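Local coordinates for citryl-spermidine/3,4-dihydroxybenzoyl-citryl-spermidine:spermidine ligase (Bacillus anthracis, PDB 3TO3), which catalyses the ATP-dependent condensation of spermidine with citryl-spermidine intermediates, a step in the biosynthesis of the siderophore petrobactin, at residues 132-137 with 183-188; 280-285 with 384-389; 420-425 with 511-516. All coordinates share one frame; numbering follows the deposited sequence.

In the fold
From the N terminus the three contacts follow one another in series, none nested and none crossing. Interaction 1 closes a loop of 45 residues, bringing the loop after helix 175-181 back against helix 115-138. Interaction 2 closes 98 residues of helix and strand and joins the turn after strand 278-280 to the end of strand 383-386, beside the bound ATP. Interaction 3 closes 85 residues and pairs helix 410-432 with helix 502-528. Y183 packs on the 280-285 turn, and F387 packs on A421, I422 and N516, which places interaction 2 between the other two. Interactions 1 and 3, centres about 29 Å apart, lie on opposite sides of the chain's centre.

Interaction 1: residues 132-137 with 183-188; sequences DTIAQY and YEFMRP
A135 and E184 meet where helix 115-138 passes the loop that follows helix 175-181. Their CA atoms, 6.5 Å apart, are the nearest pair across the two segments. The methyl CB of A135 points at the loop and lies 3.2 Å from OE2 of E184, with CG of the glutamate also against it. A bend at chi2 (100°) lays CG, CD and OE2 of E184 along the alanine methyl. The carboxylate is gripped from outside the two segments: K168 forms a salt bridge with OE2 and R170 with OE1. K168 also pairs with OD1 of D132, which lies 4.9 Å from OE2 of E184, so the lysine probably offsets the repulsion between the two acids. D132 OD1 has a further partner one helical turn on, in a nearly straight bond from NE2 of Q136 (3.1 Å, 175°) that arrives on the syn side, somewhat out of the carboxylate plane. The second touch is looser: CG2 of I134 reaches CZ of F185 at 4.1 Å, the two side chains crossing at about a right angle. One face of the F185 ring is covered by CB of its neighbour E184, and F179 meets the ring edge to face. Beyond F185, M186, R187 and P188 are exposed, and R187 is poorly ordered. Helix 115-138 thus packs on a loop of the IucA/IucC family region, K168 salt-bridged to both D132 and E184, next to the ATP site: the side chain of E184 is about 6 Å from that of M284, an ATP-binding residue.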
loop_
_atom_site.group_PDB
_atom_site.type_symbol
_atom_site.label_atom_id
_atom_site.label_comp_id
_atom_site.label_asym_id
_atom_site.label_seq_id
_atom_site.Cartn_x
_atom_site.Cartn_y
_atom_site.Cartn_z
ATOM N N ASP B 132 -4.724 15.686 8.803
ATOM C CA ASP B 132 -5.210 17.025 9.006
ATOM C C ASP B 132 -4.856 17.555 10.399
ATOM O O ASP B 132 -4.608 18.754 10.565
ATOM C CB ASP B 132 -6.682 17.216 8.690
ATOM C CG ASP B 132 -7.065 18.710 8.645
ATOM O OD1 ASP B 132 -6.305 19.530 8.059
ATOM O OD2 ASP B 132 -8.116 19.077 9.202
ATOM N N THR B 133 -4.808 16.659 11.380
ATOM C CA THR B 133 -4.355 17.012 12.723
ATOM C C THR B 133 -2.977 17.677 12.699
ATOM O O THR B 133 -2.768 18.683 13.347
ATOM C CB THR B 133 -4.278 15.780 13.647
ATOM O OG1 THR B 133 -5.598 15.286 13.900
ATOM C CG2 THR B 133 -3.597 16.146 14.968
ATOM N N ILE B 134 -2.036 17.124 11.946
ATOM C CA ILE B 134 -0.702 17.729 11.859
ATOM C C ILE B 134 -0.783 19.116 11.196
ATOM O O ILE B 134 -0.144 20.092 11.638
ATOM C CB ILE B 134 0.268 16.834 11.059
ATOM C CG1 ILE B 134 0.340 15.460 11.710
ATOM C CG2 ILE B 134 1.678 17.454 11.016
ATOM C CD1 ILE B 134 0.670 14.346 10.760
ATOM N N ALA B 135 -1.577 19.220 10.139
ATOM C CA ALA B 135 -1.709 20.534 9.500
ATOM C C ALA B 135 -2.368 21.598 10.431
ATOM O O ALA B 135 -1.859 22.715 10.548
ATOM C CB ALA B 135 -2.424 20.432 8.171
ATOM N N GLN B 136 -3.494 21.262 11.059
ATOM C CA GLN B 136 -4.172 22.193 11.972
ATOM C C GLN B 136 -3.240 22.543 13.137
ATOM O O GLN B 136 -3.261 23.652 13.643
ATOM C CB GLN B 136 -5.472 21.608 12.518
ATOM C CG GLN B 136 -6.502 21.288 11.452
ATOM C CD GLN B 136 -6.853 22.497 10.625
ATOM O OE1 GLN B 136 -7.019 23.589 11.160
ATOM N NE2 GLN B 136 -6.923 22.325 9.310
ATOM N N TYR B 137 -2.405 21.596 13.549
ATOM C CA TYR B 137 -1.517 21.862 14.656
ATOM C C TYR B 137 -0.354 22.798 14.274
ATOM O O TYR B 137 0.083 23.604 15.077
ATOM C CB TYR B 137 -0.996 20.557 15.229
ATOM C CG TYR B 137 -0.061 20.754 16.381
ATOM C CD1 TYR B 137 -0.560 21.012 17.642
ATOM C CD2 TYR B 137 1.323 20.665 16.219
ATOM C CE1 TYR B 137 0.282 21.198 18.732
ATOM C CE2 TYR B 137 2.191 20.847 17.312
ATOM C CZ TYR B 137 1.645 21.120 18.571
ATOM O OH TYR B 137 2.425 21.314 19.686
ATOM N N TYR B 183 1.074 20.134 0.790
ATOM C CA TYR B 183 1.040 21.499 0.329
ATOM C C TYR B 183 0.997 22.502 1.494
ATOM O O TYR B 183 1.367 23.664 1.327
ATOM C CB TYR B 183 -0.124 21.710 -0.650
ATOM C CG TYR B 183 -1.515 21.854 -0.033
ATOM C CD1 TYR B 183 -1.912 23.049 0.579
ATOM C CD2 TYR B 183 -2.448 20.815 -0.105
ATOM C CE1 TYR B 183 -3.204 23.199 1.129
ATOM C CE2 TYR B 183 -3.742 20.952 0.435
ATOM C CZ TYR B 183 -4.110 22.143 1.054
ATOM O OH TYR B 183 -5.374 22.276 1.596
ATOM N N GLU B 184 0.558 22.059 2.670
ATOM C CA GLU B 184 0.509 22.947 3.843
ATOM C C GLU B 184 1.901 23.435 4.250
ATOM O O GLU B 184 2.042 24.509 4.858
ATOM C CB GLU B 184 -0.127 22.256 5.070
ATOM C CG GLU B 184 -1.529 21.695 4.858
ATOM C CD GLU B 184 -1.533 20.184 4.605
ATOM O OE1 GLU B 184 -0.619 19.683 3.906
ATOM O OE2 GLU B 184 -2.442 19.497 5.124
ATOM N N PHE B 185 2.917 22.626 3.959
ATOM C CA PHE B 185 4.251 22.898 4.475
ATOM C C PHE B 185 5.149 23.711 3.553
ATOM O O PHE B 185 6.224 24.155 3.965
ATOM C CB PHE B 185 4.892 21.612 4.993
ATOM C CG PHE B 185 3.964 20.824 5.850
ATOM C CD1 PHE B 185 3.331 19.690 5.350
ATOM C CD2 PHE B 185 3.645 21.260 7.130
ATOM C CE1 PHE B 185 2.437 18.969 6.132
ATOM C CE2 PHE B 185 2.764 20.546 7.914
ATOM C CZ PHE B 185 2.164 19.376 7.401
HETATM N N MSE B 186 4.679 23.923 2.328
HETATM C CA MSE B 186 5.292 24.872 1.383
HETATM C C MSE B 186 6.766 24.623 1.203
HETATM O O MSE B 186 7.557 25.560 1.204
HETATM C CB MSE B 186 5.114 26.303 1.862
HETATM C CG MSE B 186 3.700 26.810 1.775
HETATM SE SE MSE B 186 3.653 28.712 2.190
HETATM C CE MSE B 186 3.907 28.600 4.114
ATOM N N ARG B 187 7.135 23.362 1.094
ATOM C CA ARG B 187 8.530 22.992 0.962
ATOM C C ARG B 187 8.918 23.086 -0.505
ATOM O O ARG B 187 8.190 22.618 -1.365
ATOM C CB ARG B 187 8.746 21.577 1.477
ATOM C CG ARG B 187 8.777 21.479 2.990
ATOM C CD ARG B 187 10.150 21.824 3.516
ATOM N NE ARG B 187 10.209 21.736 4.969
ATOM C CZ ARG B 187 9.903 22.737 5.794
ATOM N NH1 ARG B 187 9.510 23.909 5.302
ATOM N NH2 ARG B 187 9.988 22.564 7.112
ATOM N N PRO B 188 10.050 23.731 -0.795
ATOM C CA PRO B 188 10.518 23.816 -2.178
ATOM C C PRO B 188 11.010 22.463 -2.641
ATOM O O PRO B 188 11.658 21.777 -1.865
ATOM C CB PRO B 188 11.689 24.784 -2.092
ATOM C CG PRO B 188 11.485 25.524 -0.784
ATOM C CD PRO B 188 10.874 24.523 0.128
#

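Interaction 2: residues 280-285 with 384-389; sequences AQQSMR and AVPFNG. With ATP (adenosine-5'-triphosphate), chain E.
Q282 and P386 mark the closest backbone approach, their CA atoms 9.4 Å apart, where a type I beta turn from Q281 to M284 faces the end of strand 383-386 beside the bound ATP. The turn links strands 278-280 and 286-289, an antiparallel pair, and is closed by M284 N on Q281 O. With this gap between the backbones, side chains make the contact. Q282 runs extended beyond CG and meets N388 coming from the opposite direction, their amide planes only 16° apart. ND2 of N388 donates to OE1 of Q282 at 3.0 Å, nearly straight at 172°, in the carbonyl plane and on a lone pair. The return bond, from NE2 of Q282 to OD1 of N388, is weak at 3.5 Å. With one good and one weak bond, the pair keeps the two amides nearly coplanar and limits their rotation; E154 takes a further bond from NE2 of Q282. The same NE2 passes CB of P386. The asparagine amide reaches the glutamine because its CG sits between backbone N and carbonyl carbon (chi1 64°). The course of the backbone, in turn, places CB of N388 3.4 Å from ATP N6, on the adenine. Phosphate binding falls to the other end of the turn. S283 OG, which is also bonded to T286, donates to ATP O1B at 2.8 Å. R285 extends from CG to NE and brings its guanidinium edge to the same oxygen, while NH2 turns to O2B and, more weakly, to O1A. K299, R311 and Y391 add further bonds to the nucleotide. At ATP O1B, therefore, two donors converge, the S283 hydroxyl and NE of R285, the latter 2.9 Å away.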
loop_
_atom_site.group_PDB
_atom_site.type_symbol
_atom_site.label_atom_id
_atom_site.label_comp_id
_atom_site.label_asym_id
_atom_site.label_seq_id
_atom_site.Cartn_x
_atom_site.Cartn_y
_atom_site.Cartn_z
ATOM N N ALA B 280 4.125 22.803 -4.203
ATOM C CA ALA B 280 2.802 22.241 -4.500
ATOM C C ALA B 280 1.694 23.229 -4.244
ATOM O O ALA B 280 1.813 24.045 -3.347
ATOM C CB ALA B 280 2.529 20.964 -3.668
ATOM N N GLN B 281 0.620 23.125 -5.031
ATOM C CA GLN B 281 -0.667 23.779 -4.751
ATOM C C GLN B 281 -1.616 22.857 -3.955
ATOM O O GLN B 281 -1.211 21.793 -3.502
ATOM C CB GLN B 281 -1.330 24.183 -6.059
ATOM C CG GLN B 281 -0.432 25.040 -6.923
ATOM C CD GLN B 281 -1.153 25.619 -8.139
ATOM O OE1 GLN B 281 -1.620 24.876 -9.008
ATOM N NE2 GLN B 281 -1.239 26.955 -8.205
ATOM N N GLN B 282 -2.874 23.258 -3.798
ATOM C CA GLN B 282 -3.856 22.446 -3.084
ATOM C C GLN B 282 -3.963 21.048 -3.642
ATOM O O GLN B 282 -4.327 20.128 -2.923
ATOM C CB GLN B 282 -5.242 23.078 -3.171
ATOM C CG GLN B 282 -5.491 24.220 -2.193
ATOM C CD GLN B 282 -6.884 24.815 -2.350
ATOM O OE1 GLN B 282 -7.740 24.622 -1.489
ATOM N NE2 GLN B 282 -7.123 25.529 -3.468
ATOM N N SER B 283 -3.662 20.892 -4.929
ATOM C CA SER B 283 -3.802 19.613 -5.631
ATOM C C SER B 283 -2.651 18.664 -5.332
ATOM O O SER B 283 -2.792 17.438 -5.409
ATOM C CB SER B 283 -3.999 19.844 -7.149
ATOM O OG SER B 283 -2.965 19.309 -7.971
HETATM N N MSE B 284 -1.501 19.251 -5.035
HETATM C CA MSE B 284 -0.261 18.543 -4.686
HETATM C C MSE B 284 0.492 17.831 -5.817
HETATM O O MSE B 284 1.705 17.692 -5.727
HETATM C CB MSE B 284 -0.519 17.530 -3.606
HETATM C CG MSE B 284 -0.642 18.191 -2.257
HETATM SE SE MSE B 284 -0.702 16.851 -0.916
HETATM C CE MSE B 284 1.018 16.008 -1.299
ATOM N N ARG B 285 -0.171 17.500 -6.917
ATOM C CA ARG B 285 0.547 16.998 -8.086
ATOM C C ARG B 285 0.717 18.148 -9.077
ATOM O O ARG B 285 1.319 18.003 -10.125
ATOM C CB ARG B 285 -0.145 15.778 -8.704
ATOM C CG ARG B 285 -1.588 16.023 -9.000
ATOM C CD ARG B 285 -2.167 14.957 -9.887
ATOM N NE ARG B 285 -3.581 15.204 -10.123
ATOM C CZ ARG B 285 -4.340 14.502 -10.951
ATOM N NH1 ARG B 285 -3.809 13.502 -11.636
ATOM N NH2 ARG B 285 -5.631 14.798 -11.093
ATOM N N ALA B 384 -5.497 37.458 -6.656
ATOM C CA ALA B 384 -6.324 36.304 -6.962
ATOM C C ALA B 384 -6.452 35.421 -5.752
ATOM O O ALA B 384 -5.525 35.310 -4.960
ATOM C CB ALA B 384 -5.719 35.494 -8.131
ATOM N N VAL B 385 -7.600 34.773 -5.625
ATOM C CA VAL B 385 -7.814 33.847 -4.534
ATOM C C VAL B 385 -8.471 32.592 -5.112
ATOM O O VAL B 385 -9.342 32.686 -5.962
ATOM C CB VAL B 385 -8.710 34.516 -3.405
ATOM C CG1 VAL B 385 -9.978 35.073 -3.984
ATOM C CG2 VAL B 385 -9.066 33.528 -2.340
ATOM N N PRO B 386 -8.067 31.410 -4.635
ATOM C CA PRO B 386 -8.771 30.185 -5.034
ATOM C C PRO B 386 -10.231 30.251 -4.642
ATOM O O PRO B 386 -10.559 30.725 -3.555
ATOM C CB PRO B 386 -8.074 29.082 -4.237
ATOM C CG PRO B 386 -7.117 29.766 -3.309
ATOM C CD PRO B 386 -6.863 31.137 -3.835
ATOM N N PHE B 387 -11.109 29.761 -5.501
ATOM C CA PHE B 387 -12.521 30.017 -5.302
ATOM C C PHE B 387 -13.067 29.400 -4.010
ATOM O O PHE B 387 -13.849 30.034 -3.321
ATOM C CB PHE B 387 -13.328 29.634 -6.531
ATOM C CG PHE B 387 -14.717 30.196 -6.549
ATOM C CD1 PHE B 387 -14.969 31.416 -7.132
ATOM C CD2 PHE B 387 -15.769 29.504 -5.973
ATOM C CE1 PHE B 387 -16.257 31.927 -7.172
ATOM C CE2 PHE B 387 -17.038 30.016 -6.001
ATOM C CZ PHE B 387 -17.287 31.229 -6.612
ATOM N N ASN B 388 -12.632 28.199 -3.650
ATOM C CA ASN B 388 -13.017 27.660 -2.347
ATOM C C ASN B 388 -12.459 28.467 -1.147
ATOM O O ASN B 388 -12.915 28.329 -0.022
ATOM C CB ASN B 388 -12.662 26.175 -2.221
ATOM C CG ASN B 388 -11.162 25.921 -2.269
ATOM O OD1 ASN B 388 -10.435 26.517 -3.073
ATOM N ND2 ASN B 388 -10.693 25.015 -1.417
ATOM N N GLY B 389 -11.481 29.319 -1.382
ATOM C CA GLY B 389 -11.085 30.245 -0.343
ATOM C C GLY B 389 -12.223 31.143 0.126
ATOM O O GLY B 389 -12.299 31.507 1.294
HETATM P PB ATP E . -6.178 18.370 -9.732
HETATM O O1B ATP E . -4.791 17.813 -9.528
HETATM O O2B ATP E . -6.898 17.560 -10.777
HETATM O O3B ATP E . -6.080 19.883 -10.150
HETATM P PA ATP E . -7.317 17.011 -7.671
HETATM O O1A ATP E . -6.268 15.978 -8.034
HETATM O O2A ATP E . -8.729 16.567 -8.036
HETATM O O3A ATP E . -7.002 18.345 -8.403
HETATM O "O5'" ATP E . -7.219 17.240 -6.120
HETATM C "C5'" ATP E . -7.537 18.461 -5.563
HETATM C "C4'" ATP E . -7.798 18.478 -4.164
HETATM O "O4'" ATP E . -8.560 19.684 -3.819
HETATM C "C3'" ATP E . -8.649 17.330 -3.777
HETATM O "O3'" ATP E . -8.000 16.556 -2.845
HETATM C "C2'" ATP E . -9.869 17.935 -3.211
HETATM O "O2'" ATP E . -10.340 17.197 -2.164
HETATM C "C1'" ATP E . -9.381 19.272 -2.768
HETATM N N9 ATP E . -10.402 20.237 -2.460
HETATM C C8 ATP E . -10.447 20.945 -1.318
HETATM N N7 ATP E . -11.522 21.744 -1.372
HETATM C C5 ATP E . -12.161 21.557 -2.549
HETATM C C6 ATP E . -13.311 22.122 -3.118
HETATM N N6 ATP E . -14.048 23.115 -2.388
HETATM N N1 ATP E . -13.705 21.715 -4.348
HETATM C C2 ATP E . -13.001 20.779 -5.017
HETATM N N3 ATP E . -11.889 20.214 -4.493
HETATM C C4 ATP E . -11.444 20.582 -3.262
#

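Interaction 3: residues 420-425 with 511-516; sequences KAIIPV and ALFLFN
I422 presents its CG2 methyl to two side chains of helix 502-528 at once, meeting CD2 of L512 at 3.9 Å and the CE1-CZ side of the F513 ring at the same distance. It approaches both side chains at a slant. The methyl comes to the ring obliquely, while CD2 of L512 lies over one of the ring's faces, displaced toward the rim. Leucine and phenylalanine thus form one joint surface for the isoleucine. With CG of L512 anti to its backbone N (chi1 -174°), CD2 is carried toward I422 CG2. One turn along helix 410-432, V425 extends the same apolar strip, its CG1 reaching CD2 of L512 at a looser 4.5 Å. The short helical segments run at 134° to each other, with axes 11.8 Å apart, and both contain a wider pi-type turn. Outside the pair, W536 meets the F513 ring edge to face. Near the contact, OD1 of N516 is hydrogen-bonded to OH of Y391, an ATP-binding residue, and ND2 to the backbone O of S438. Between the two segments the contact is purely apolar, consistent with van der Waals packing and exclusion of water, with no directional bond to fix it.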
loop_
_atom_site.group_PDB
_atom_site.type_symbol
_atom_site.label_atom_id
_atom_site.label_comp_id
_atom_site.label_asym_id
_atom_site.label_seq_id
_atom_site.Cartn_x
_atom_site.Cartn_y
_atom_site.Cartn_z
ATOM N N LYS B 420 -19.563 38.412 -11.985
ATOM C CA LYS B 420 -18.240 38.170 -12.556
ATOM C C LYS B 420 -17.740 36.737 -12.538
ATOM O O LYS B 420 -16.772 36.417 -13.210
ATOM C CB LYS B 420 -17.220 39.047 -11.835
ATOM C CG LYS B 420 -17.069 40.443 -12.404
ATOM C CD LYS B 420 -18.332 41.274 -12.318
ATOM C CE LYS B 420 -18.199 42.552 -13.170
ATOM N NZ LYS B 420 -19.540 43.108 -13.541
ATOM N N ALA B 421 -18.406 35.858 -11.804
ATOM C CA ALA B 421 -17.877 34.518 -11.578
ATOM C C ALA B 421 -18.826 33.452 -12.043
ATOM O O ALA B 421 -18.425 32.513 -12.725
ATOM C CB ALA B 421 -17.500 34.281 -10.134
ATOM N N ILE B 422 -20.026 33.473 -11.495
ATOM C CA ILE B 422 -20.984 32.416 -11.755
ATOM C C ILE B 422 -21.653 32.557 -13.132
ATOM O O ILE B 422 -21.869 31.573 -13.848
ATOM C CB ILE B 422 -22.039 32.335 -10.620
ATOM C CG1 ILE B 422 -21.465 31.568 -9.432
ATOM C CG2 ILE B 422 -23.331 31.650 -11.101
ATOM C CD1 ILE B 422 -20.566 32.375 -8.539
ATOM N N ILE B 423 -21.986 33.783 -13.499
ATOM C CA ILE B 423 -22.675 34.010 -14.760
ATOM C C ILE B 423 -21.917 33.492 -16.004
ATOM O O ILE B 423 -22.528 32.887 -16.875
ATOM C CB ILE B 423 -23.092 35.484 -14.897
ATOM C CG1 ILE B 423 -24.024 35.856 -13.738
ATOM C CG2 ILE B 423 -23.744 35.778 -16.277
ATOM C CD1 ILE B 423 -25.259 34.995 -13.647
ATOM N N PRO B 424 -20.591 33.723 -16.086
ATOM C CA PRO B 424 -19.894 33.314 -17.311
ATOM C C PRO B 424 -19.828 31.804 -17.449
ATOM O O PRO B 424 -19.850 31.310 -18.561
ATOM C CB PRO B 424 -18.488 33.895 -17.147
ATOM C CG PRO B 424 -18.641 34.971 -16.110
ATOM C CD PRO B 424 -19.692 34.449 -15.172
ATOM N N VAL B 425 -19.738 31.080 -16.341
ATOM C CA VAL B 425 -19.802 29.639 -16.422
ATOM C C VAL B 425 -21.145 29.205 -16.997
ATOM O O VAL B 425 -21.193 28.348 -17.876
ATOM C CB VAL B 425 -19.612 28.964 -15.043
ATOM C CG1 VAL B 425 -19.715 27.470 -15.195
ATOM C CG2 VAL B 425 -18.265 29.352 -14.409
ATOM N N ALA B 511 -22.484 20.702 -9.686
ATOM C CA ALA B 511 -21.087 21.028 -9.507
ATOM C C ALA B 511 -20.914 22.495 -9.070
ATOM O O ALA B 511 -20.358 22.779 -8.003
ATOM C CB ALA B 511 -20.281 20.691 -10.727
ATOM N N LEU B 512 -21.356 23.420 -9.907
ATOM C CA LEU B 512 -21.249 24.840 -9.569
ATOM C C LEU B 512 -21.917 25.224 -8.237
ATOM O O LEU B 512 -21.316 25.944 -7.434
ATOM C CB LEU B 512 -21.803 25.714 -10.700
ATOM C CG LEU B 512 -21.626 27.227 -10.530
ATOM C CD1 LEU B 512 -20.131 27.674 -10.472
ATOM C CD2 LEU B 512 -22.376 27.961 -11.655
ATOM N N PHE B 513 -23.142 24.751 -8.013
ATOM C CA PHE B 513 -23.987 25.250 -6.917
ATOM C C PHE B 513 -23.941 24.367 -5.689
ATOM O O PHE B 513 -23.357 24.744 -4.703
ATOM C CB PHE B 513 -25.431 25.476 -7.374
ATOM C CG PHE B 513 -25.604 26.714 -8.222
ATOM C CD1 PHE B 513 -24.829 27.833 -7.993
ATOM C CD2 PHE B 513 -26.513 26.748 -9.253
ATOM C CE1 PHE B 513 -24.969 28.975 -8.759
ATOM C CE2 PHE B 513 -26.648 27.870 -10.028
ATOM C CZ PHE B 513 -25.873 28.994 -9.785
ATOM N N LEU B 514 -24.517 23.178 -5.782
ATOM C CA LEU B 514 -24.602 22.273 -4.659
ATOM C C LEU B 514 -23.250 22.033 -3.959
ATOM O O LEU B 514 -23.159 22.213 -2.762
ATOM C CB LEU B 514 -25.277 20.955 -5.088
ATOM C CG LEU B 514 -25.701 19.969 -3.990
ATOM C CD1 LEU B 514 -26.699 18.931 -4.515
ATOM C CD2 LEU B 514 -24.491 19.260 -3.435
ATOM N N PHE B 515 -22.206 21.641 -4.681
ATOM C CA PHE B 515 -20.919 21.324 -4.020
ATOM C C PHE B 515 -19.950 22.492 -3.893
ATOM O O PHE B 515 -18.873 22.328 -3.345
ATOM C CB PHE B 515 -20.168 20.166 -4.716
ATOM C CG PHE B 515 -20.857 18.846 -4.595
ATOM C CD1 PHE B 515 -21.082 18.276 -3.346
ATOM C CD2 PHE B 515 -21.306 18.167 -5.741
ATOM C CE1 PHE B 515 -21.749 17.052 -3.234
ATOM C CE2 PHE B 515 -21.967 16.936 -5.642
ATOM C CZ PHE B 515 -22.192 16.377 -4.391
ATOM N N ASN B 516 -20.294 23.646 -4.447
ATOM C CA ASN B 516 -19.354 24.740 -4.423
ATOM C C ASN B 516 -19.951 26.076 -3.918
ATOM O O ASN B 516 -19.761 26.426 -2.763
ATOM C CB ASN B 516 -18.792 24.839 -5.833
ATOM C CG ASN B 516 -17.879 25.988 -6.023
ATOM O OD1 ASN B 516 -17.302 26.496 -5.073
ATOM N ND2 ASN B 516 -17.719 26.408 -7.279
#